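PDB 2HIY: hypothetical protein from Streptococcus pneumoniae, which is of unknown function and belongs to the DUF1697 family of conserved bacterial proteins. Local coordinates for residues Leu80-Leu92 / Ala171-Lys183. Numbering follows the deposited sequence.
Sequences LSLEDFEAELENL and AKTFDKIGQMLKK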
ATOM      1  N   LEU D  80       6.669  20.776 -26.119  1.00 13.00           N
ATOM      2  CA  LEU D  80       7.822  21.648 -26.301  1.00 14.07           C
ATOM      3  C   LEU D  80       8.741  21.094 -27.361  1.00 14.28           C
ATOM      4  O   LEU D  80       8.802  19.883 -27.558  1.00 15.11           O
ATOM      5  CB  LEU D  80       8.575  21.804 -24.977  1.00 14.98           C
ATOM      6  CG  LEU D  80       9.002  20.514 -24.306  1.00 15.69           C
ATOM      7  CD1 LEU D  80      10.513  20.363 -24.381  1.00 18.85           C
ATOM      8  CD2 LEU D  80       8.590  20.610 -22.857  1.00 18.79           C
ATOM      9  N   SER D  81       9.498  21.973 -28.003  1.00 14.80           N
ATOM     10  CA  SER D  81      10.380  21.553 -29.079  1.00 14.45           C
ATOM     11  C   SER D  81      11.811  21.331 -28.607  1.00 14.49           C
ATOM     12  O   SER D  81      12.219  21.792 -27.542  1.00 13.98           O
ATOM     13  CB  SER D  81      10.393  22.625 -30.173  1.00 15.09           C
ATOM     14  OG  SER D  81      10.972  23.801 -29.649  1.00 16.12           O
ATOM     15  N   LEU D  82      12.609  20.686 -29.456  1.00 14.18           N
ATOM     16  CA  LEU D  82      14.048  20.585 -29.204  1.00 14.62           C
ATOM     17  C   LEU D  82      14.657  21.982 -29.036  1.00 15.10           C
ATOM     18  O   LEU D  82      15.459  22.191 -28.123  1.00 14.72           O
ATOM     19  CB  LEU D  82      14.742  19.833 -30.350  1.00 14.92           C
ATOM     20  CG  LEU D  82      16.283  19.820 -30.345  1.00 15.02           C
ATOM     21  CD1 LEU D  82      16.861  19.083 -29.140  1.00 17.86           C
ATOM     22  CD2 LEU D  82      16.846  19.259 -31.675  1.00 16.25           C
ATOM     23  N   GLU D  83      14.296  22.926 -29.908  1.00 15.84           N
ATOM     24  CA  GLU D  83      14.805  24.305 -29.797  1.00 17.25           C
ATOM     25  C   GLU D  83      14.504  24.877 -28.406  1.00 15.53           C
ATOM     26  O   GLU D  83      15.380  25.475 -27.767  1.00 16.13           O
ATOM     27  CB  GLU D  83      14.193  25.198 -30.879  1.00 17.47           C
ATOM     28  CG  GLU D  83      14.625  26.661 -30.820  1.00 22.17           C
ATOM     29  CD  GLU D  83      14.249  27.459 -32.064  1.00 22.92           C
ATOM     30  OE1 GLU D  83      13.630  26.900 -32.994  1.00 30.68           O
ATOM     31  OE2 GLU D  83      14.608  28.658 -32.125  1.00 31.15           O
ATOM     32  N   ASP D  84      13.261  24.689 -27.950  1.00 14.85           N
ATOM     33  CA  ASP D  84      12.835  25.194 -26.641  1.00 15.77           C
ATOM     34  C   ASP D  84      13.717  24.611 -25.545  1.00 15.18           C
ATOM     35  O   ASP D  84      14.146  25.315 -24.631  1.00 15.23           O
ATOM     36  CB  ASP D  84      11.400  24.744 -26.305  1.00 16.57           C
ATOM     37  CG  ASP D  84      10.308  25.427 -27.128  1.00 17.88           C
ATOM     38  OD1 ASP D  84      10.523  26.537 -27.689  1.00 20.44           O
ATOM     39  OD2 ASP D  84       9.181  24.837 -27.174  1.00 18.34           O
ATOM     40  N   PHE D  85      13.962  23.309 -25.628  1.00 14.64           N
ATOM     41  CA  PHE D  85      14.708  22.600 -24.613  1.00 15.19           C
ATOM     42  C   PHE D  85      16.171  23.037 -24.605  1.00 15.39           C
ATOM     43  O   PHE D  85      16.762  23.236 -23.528  1.00 15.66           O
ATOM     44  CB  PHE D  85      14.584  21.079 -24.783  1.00 15.98           C
ATOM     45  CG  PHE D  85      14.869  20.325 -23.515  1.00 17.07           C
ATOM     46  CD1 PHE D  85      13.868  20.184 -22.566  1.00 19.49           C
ATOM     47  CD2 PHE D  85      16.126  19.830 -23.237  1.00 18.62           C
ATOM     48  CE1 PHE D  85      14.115  19.510 -21.354  1.00 21.69           C
ATOM     49  CE2 PHE D  85      16.376  19.162 -22.016  1.00 19.61           C
ATOM     50  CZ  PHE D  85      15.364  18.999 -21.107  1.00 20.02           C
ATOM     51  N   GLU D  86      16.742  23.209 -25.787  1.00 15.74           N
ATOM     52  CA  GLU D  86      18.130  23.639 -25.870  1.00 17.13           C
ATOM     53  C   GLU D  86      18.291  25.041 -25.298  1.00 16.45           C
ATOM     54  O   GLU D  86      19.310  25.350 -24.650  1.00 17.08           O
ATOM     55  CB  GLU D  86      18.609  23.570 -27.314  1.00 16.79           C
ATOM     56  CG  GLU D  86      18.776  22.151 -27.809  1.00 18.37           C
ATOM     57  CD  GLU D  86      19.341  22.045 -29.211  1.00 21.48           C
ATOM     58  OE1 GLU D  86      19.086  22.940 -30.056  1.00 26.19           O
ATOM     59  OE2 GLU D  86      20.026  21.031 -29.464  1.00 26.91           O
ATOM     60  N   ALA D  87      17.301  25.897 -25.513  1.00 16.01           N
ATOM     61  CA  ALA D  87      17.317  27.233 -24.919  1.00 16.07           C
ATOM     62  C   ALA D  87      17.291  27.129 -23.381  1.00 16.02           C
ATOM     63  O   ALA D  87      18.022  27.879 -22.691  1.00 16.89           O
ATOM     64  CB  ALA D  87      16.162  28.075 -25.428  1.00 16.90           C
ATOM     65  N   GLU D  88      16.485  26.216 -22.835  0.50 15.80           N
ATOM     66  CA  GLU D  88      16.447  26.011 -21.384  0.50 16.36           C
ATOM     67  C   GLU D  88      17.791  25.522 -20.824  0.50 16.69           C
ATOM     68  O   GLU D  88      18.190  25.915 -19.724  0.50 16.72           O
ATOM     69  CB  GLU D  88      15.318  25.054 -20.993  0.50 16.39           C
ATOM     70  CG  GLU D  88      14.977  25.077 -19.481  0.50 16.46           C
ATOM     71  CD  GLU D  88      14.100  26.262 -19.091  0.50 17.70           C
ATOM     72  OE1 GLU D  88      12.902  26.041 -18.797  0.50 19.28           O
ATOM     73  OE2 GLU D  88      14.573  27.424 -19.095  0.50 19.86           O
ATOM     74  N   LEU D  89      18.484  24.681 -21.584  1.00 16.81           N
ATOM     75  CA  LEU D  89      19.812  24.168 -21.195  1.00 18.04           C
ATOM     76  C   LEU D  89      20.878  25.250 -21.141  1.00 18.44           C
ATOM     77  O   LEU D  89      21.933  25.059 -20.517  1.00 18.72           O
ATOM     78  CB  LEU D  89      20.251  23.026 -22.121  1.00 18.98           C
ATOM     79  CG  LEU D  89      19.427  21.741 -22.047  1.00 21.08           C
ATOM     80  CD1 LEU D  89      19.976  20.714 -23.032  1.00 21.44           C
ATOM     81  CD2 LEU D  89      19.410  21.166 -20.627  1.00 24.05           C
ATOM     82  N   GLU D  90      20.613  26.399 -21.763  1.00 18.82           N
ATOM     83  CA  GLU D  90      21.572  27.512 -21.725  1.00 19.81           C
ATOM     84  C   GLU D  90      21.441  28.357 -20.459  1.00 20.00           C
ATOM     85  O   GLU D  90      22.252  29.243 -20.195  1.00 20.03           O
ATOM     86  CB  GLU D  90      21.439  28.363 -22.990  1.00 20.58           C
ATOM     87  CG  GLU D  90      21.942  27.636 -24.234  1.00 24.91           C
ATOM     88  CD  GLU D  90      23.328  27.003 -24.043  1.00 31.62           C
ATOM     89  OE1 GLU D  90      24.258  27.696 -23.557  1.00 34.09           O
ATOM     90  OE2 GLU D  90      23.491  25.807 -24.388  1.00 34.41           O
ATOM     91  N   ASN D  91      20.433  28.035 -19.656  1.00 18.98           N
ATOM     92  CA  ASN D  91      20.068  28.828 -18.503  1.00 19.89           C
ATOM     93  C   ASN D  91      19.744  27.953 -17.279  1.00 17.66           C
ATOM     94  O   ASN D  91      18.762  28.200 -16.577  1.00 18.93           O
ATOM     95  CB  ASN D  91      18.862  29.690 -18.878  1.00 21.48           C
ATOM     96  CG  ASN D  91      19.155  30.604 -20.060  1.00 23.63           C
ATOM     97  OD1 ASN D  91      19.802  31.635 -19.891  1.00 26.75           O
ATOM     98  ND2 ASN D  91      18.717  30.212 -21.272  1.00 26.72           N
ATOM     99  N   LEU D  92      20.559  26.928 -17.029  1.00 15.46           N
ATOM    100  CA  LEU D  92      20.342  26.042 -15.895  1.00 14.62           C
ATOM    101  C   LEU D  92      20.909  26.696 -14.659  1.00 13.03           C
ATOM    102  O   LEU D  92      22.004  27.254 -14.703  1.00 13.48           O
ATOM    103  CB  LEU D  92      21.068  24.703 -16.079  1.00 14.24           C
ATOM    104  CG  LEU D  92      20.683  23.865 -17.306  1.00 15.01           C
ATOM    105  CD1 LEU D  92      21.594  22.644 -17.503  1.00 17.84           C
ATOM    106  CD2 LEU D  92      19.223  23.427 -17.195  1.00 14.93           C
ATOM    107  N   ALA D 171      14.953  15.247 -12.201  1.00 12.93           N
ATOM    108  CA  ALA D 171      16.047  15.732 -13.001  1.00 13.89           C
ATOM    109  C   ALA D 171      16.608  14.703 -13.957  1.00 14.40           C
ATOM    110  O   ALA D 171      17.065  15.052 -15.036  1.00 14.65           O
ATOM    111  CB  ALA D 171      17.159  16.265 -12.105  1.00 15.49           C
ATOM    112  N   LYS D 172      16.619  13.440 -13.549  1.00 14.97           N
ATOM    113  CA  LYS D 172      17.126  12.396 -14.433  1.00 16.51           C
ATOM    114  C   LYS D 172      16.235  12.253 -15.672  1.00 15.87           C
ATOM    115  O   LYS D 172      16.745  12.110 -16.799  1.00 16.44           O
ATOM    116  CB  LYS D 172      17.274  11.081 -13.667  1.00 18.02           C
ATOM    117  CG  LYS D 172      18.486  11.085 -12.747  1.00 22.89           C
ATOM    118  CD  LYS D 172      18.807   9.709 -12.182  1.00 27.97           C
ATOM    119  CE  LYS D 172      20.226   9.665 -11.606  1.00 28.56           C
ATOM    120  NZ  LYS D 172      20.429  10.632 -10.499  1.00 29.90           N
ATOM    121  N   THR D 173      14.919  12.333 -15.481  1.00 15.08           N
ATOM    122  CA  THR D 173      13.997  12.263 -16.614  1.00 15.58           C
ATOM    123  C   THR D 173      14.023  13.534 -17.468  1.00 15.58           C
ATOM    124  O   THR D 173      13.911  13.475 -18.695  1.00 15.67           O
ATOM    125  CB  THR D 173      12.587  11.919 -16.128  1.00 16.68           C
ATOM    126  OG1 THR D 173      12.657  10.720 -15.339  1.00 19.02           O
ATOM    127  CG2 THR D 173      11.619  11.726 -17.289  1.00 17.37           C
ATOM    128  N   PHE D 174      14.205  14.693 -16.818  1.00 14.69           N
ATOM    129  CA  PHE D 174      14.430  15.944 -17.549  1.00 14.06           C
ATOM    130  C   PHE D 174      15.608  15.736 -18.522  1.00 14.47           C
ATOM    131  O   PHE D 174      15.499  16.059 -19.706  1.00 15.13           O
ATOM    132  CB  PHE D 174      14.717  17.045 -16.516  1.00 14.87           C
ATOM    133  CG  PHE D 174      15.076  18.382 -17.088  1.00 12.98           C
ATOM    134  CD1 PHE D 174      14.107  19.367 -17.256  1.00 15.08           C
ATOM    135  CD2 PHE D 174      16.407  18.683 -17.374  1.00 14.07           C
ATOM    136  CE1 PHE D 174      14.464  20.624 -17.719  1.00 14.73           C
ATOM    137  CE2 PHE D 174      16.751  19.932 -17.840  1.00 13.88           C
ATOM    138  CZ  PHE D 174      15.786  20.895 -18.013  1.00 15.69           C
ATOM    139  N   ASP D 175      16.726  15.200 -18.033  0.50 14.27           N
ATOM    140  CA  ASP D 175      17.865  14.926 -18.915  0.50 14.04           C
ATOM    141  C   ASP D 175      17.467  14.002 -20.057  0.50 14.45           C
ATOM    142  O   ASP D 175      17.765  14.281 -21.231  0.50 15.30           O
ATOM    143  CB  ASP D 175      19.040  14.333 -18.132  0.50 13.98           C
ATOM    144  CG  ASP D 175      19.721  15.353 -17.250  0.50 14.32           C
ATOM    145  OD1 ASP D 175      19.562  16.560 -17.507  0.50 16.87           O
ATOM    146  OD2 ASP D 175      20.423  14.936 -16.310  0.50 17.44           O
ATOM    147  N   LYS D 176      16.792  12.912 -19.714  1.00 14.44           N
ATOM    148  CA  LYS D 176      16.390  11.916 -20.737  1.00 15.72           C
ATOM    149  C   LYS D 176      15.502  12.558 -21.810  1.00 16.51           C
ATOM    150  O   LYS D 176      15.647  12.244 -22.997  1.00 16.52           O
ATOM    151  CB  LYS D 176      15.691  10.726 -20.088  1.00 16.66           C
ATOM    152  CG  LYS D 176      15.242   9.659 -21.109  1.00 20.49           C
ATOM    153  CD  LYS D 176      16.441   9.051 -21.813  1.00 23.26           C
ATOM    154  CE  LYS D 176      16.009   7.975 -22.805  1.00 26.88           C
ATOM    155  NZ  LYS D 176      17.154   7.451 -23.599  1.00 29.27           N
ATOM    156  N   ILE D 177      14.571  13.424 -21.415  1.00 15.67           N
ATOM    157  CA  ILE D 177      13.763  14.187 -22.365  1.00 15.76           C
ATOM    158  C   ILE D 177      14.657  14.942 -23.349  1.00 15.58           C
ATOM    159  O   ILE D 177      14.438  14.886 -24.546  1.00 15.59           O
ATOM    160  CB  ILE D 177      12.742  15.117 -21.635  1.00 15.46           C
ATOM    161  CG1 ILE D 177      11.637  14.266 -21.010  1.00 17.07           C
ATOM    162  CG2 ILE D 177      12.145  16.190 -22.582  1.00 15.11           C
ATOM    163  CD1 ILE D 177      10.898  14.929 -19.836  1.00 17.00           C
ATOM    164  N   GLY D 178      15.685  15.613 -22.862  1.00 15.93           N
ATOM    165  CA  GLY D 178      16.575  16.321 -23.756  1.00 15.89           C
ATOM    166  C   GLY D 178      17.301  15.363 -24.692  1.00 16.83           C
ATOM    167  O   GLY D 178      17.466  15.657 -25.866  1.00 18.14           O
ATOM    168  N   GLN D 179      17.702  14.202 -24.180  1.00 17.01           N
ATOM    169  CA  GLN D 179      18.424  13.219 -25.001  1.00 18.14           C
ATOM    170  C   GLN D 179      17.494  12.666 -26.080  1.00 17.49           C
ATOM    171  O   GLN D 179      17.890  12.481 -27.246  1.00 18.40           O
ATOM    172  CB  GLN D 179      18.955  12.103 -24.115  1.00 18.21           C
ATOM    173  CG  GLN D 179      20.151  12.555 -23.274  1.00 22.60           C
ATOM    174  CD  GLN D 179      20.453  11.642 -22.090  1.00 28.82           C
ATOM    175  OE1 GLN D 179      19.960  10.508 -22.008  1.00 32.86           O
ATOM    176  NE2 GLN D 179      21.276  12.134 -21.166  1.00 31.09           N
HETATM  177  N   MSE D 180      16.246  12.403 -25.710  1.00 16.68           N
HETATM  178  CA  MSE D 180      15.280  11.853 -26.674  1.00 17.70           C
HETATM  179  C   MSE D 180      14.917  12.868 -27.751  1.00 18.15           C
HETATM  180  O   MSE D 180      14.602  12.472 -28.886  1.00 19.33           O
HETATM  181  CB  MSE D 180      14.021  11.347 -25.970  1.00 17.55           C
HETATM  182  CG  MSE D 180      14.206  10.104 -25.095  1.00 17.24           C
HETATM  183 SE   MSE D 180      14.445   8.494 -26.125  1.00 28.28          SE
HETATM  184  CE  MSE D 180      12.572   8.241 -26.614  1.00 21.12           C
ATOM    185  N   LEU D 181      14.932  14.156 -27.415  1.00 18.22           N
ATOM    186  CA  LEU D 181      14.675  15.236 -28.372  1.00 17.81           C
ATOM    187  C   LEU D 181      15.803  15.428 -29.380  1.00 20.30           C
ATOM    188  O   LEU D 181      15.556  15.824 -30.511  1.00 20.29           O
ATOM    189  CB  LEU D 181      14.437  16.561 -27.637  1.00 17.24           C
ATOM    190  CG  LEU D 181      13.051  16.791 -27.045  1.00 14.68           C
ATOM    191  CD1 LEU D 181      13.077  18.010 -26.152  1.00 15.16           C
ATOM    192  CD2 LEU D 181      12.023  16.989 -28.164  1.00 15.53           C
ATOM    193  N   LYS D 182      17.023  15.163 -28.924  1.00 22.65           N
ATOM    194  CA  LYS D 182      18.256  15.398 -29.682  1.00 25.77           C
ATOM    195  C   LYS D 182      18.594  14.306 -30.680  1.00 26.82           C
ATOM    196  O   LYS D 182      19.273  14.571 -31.681  1.00 27.33           O
ATOM    197  CB  LYS D 182      19.429  15.564 -28.722  1.00 25.68           C
ATOM    198  CG  LYS D 182      19.589  16.946 -28.148  1.00 28.98           C
ATOM    199  CD  LYS D 182      21.034  17.158 -27.654  1.00 32.33           C
ATOM    200  CE  LYS D 182      21.182  18.372 -26.733  1.00 33.57           C
ATOM    201  NZ  LYS D 182      20.591  19.631 -27.280  1.00 34.27           N
ATOM    202  N   LYS D 183      18.063  13.108 -30.438  0.50 27.66           N
ATOM    203  CA  LYS D 183      18.157  11.985 -31.373  0.50 28.52           C
ATOM    204  C   LYS D 183      17.620  12.345 -32.758  0.50 28.61           C
ATOM    205  O   LYS D 183      16.690  13.143 -32.893  0.50 29.16           O
ATOM    206  CB  LYS D 183      17.403  10.769 -30.823  0.50 28.46           C
ATOM    207  CG  LYS D 183      18.099  10.072 -29.661  0.50 28.96           C
ATOM    208  CD  LYS D 183      17.282   8.899 -29.142  0.50 29.35           C
ATOM    209  CE  LYS D 183      18.124   7.987 -28.266  0.50 30.43           C
ATOM    210  NZ  LYS D 183      17.362   6.788 -27.814  0.50 30.63           N
TER
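Helices 82-89 and 171-182 cross at a steep oblique angle, 133° between their N-to-C directions, their axes 9.8 Å apart at closest approach, with Leu82 beside Leu181 and Phe85 beside Gly178. Phe85 is the knob of the interface, set among Phe174, Ile177, Gly178 and Leu181. With its CG anti to the backbone N (chi1 -158°), the ring reaches across to the bare backbone of Gly178, where CE2 lies 3.3 Å from Gly178 CA. The leading atom, Phe85 CZ, sits over the centre of one face of the Phe174 ring, 3.7 Å from Phe174 CZ; the two ring planes are inclined at 45°. Leu89 CD2 also packs against Phe174, whose ring meets Trp96 edge-to-face. At the other end, Leu181 CD1 touches both Phe85 CB (3.7 Å) and Leu80 CD1 (3.9 Å), while the Leu82 side chain crosses that of Lys182 at about a right angle, CD1 against CG. Lys182 bends at its last torsion to place NZ 2.7 Å from Glu86 OE2, on the anti lone pair, forming a salt bridge. Ser81 and Asp84 form a capping box that starts helix 82-89 directly after strand 78-81. This knob-into-hole helix pair joins the helices that follow strands 78-81 and 166-170 of the two four-stranded antiparallel sheets.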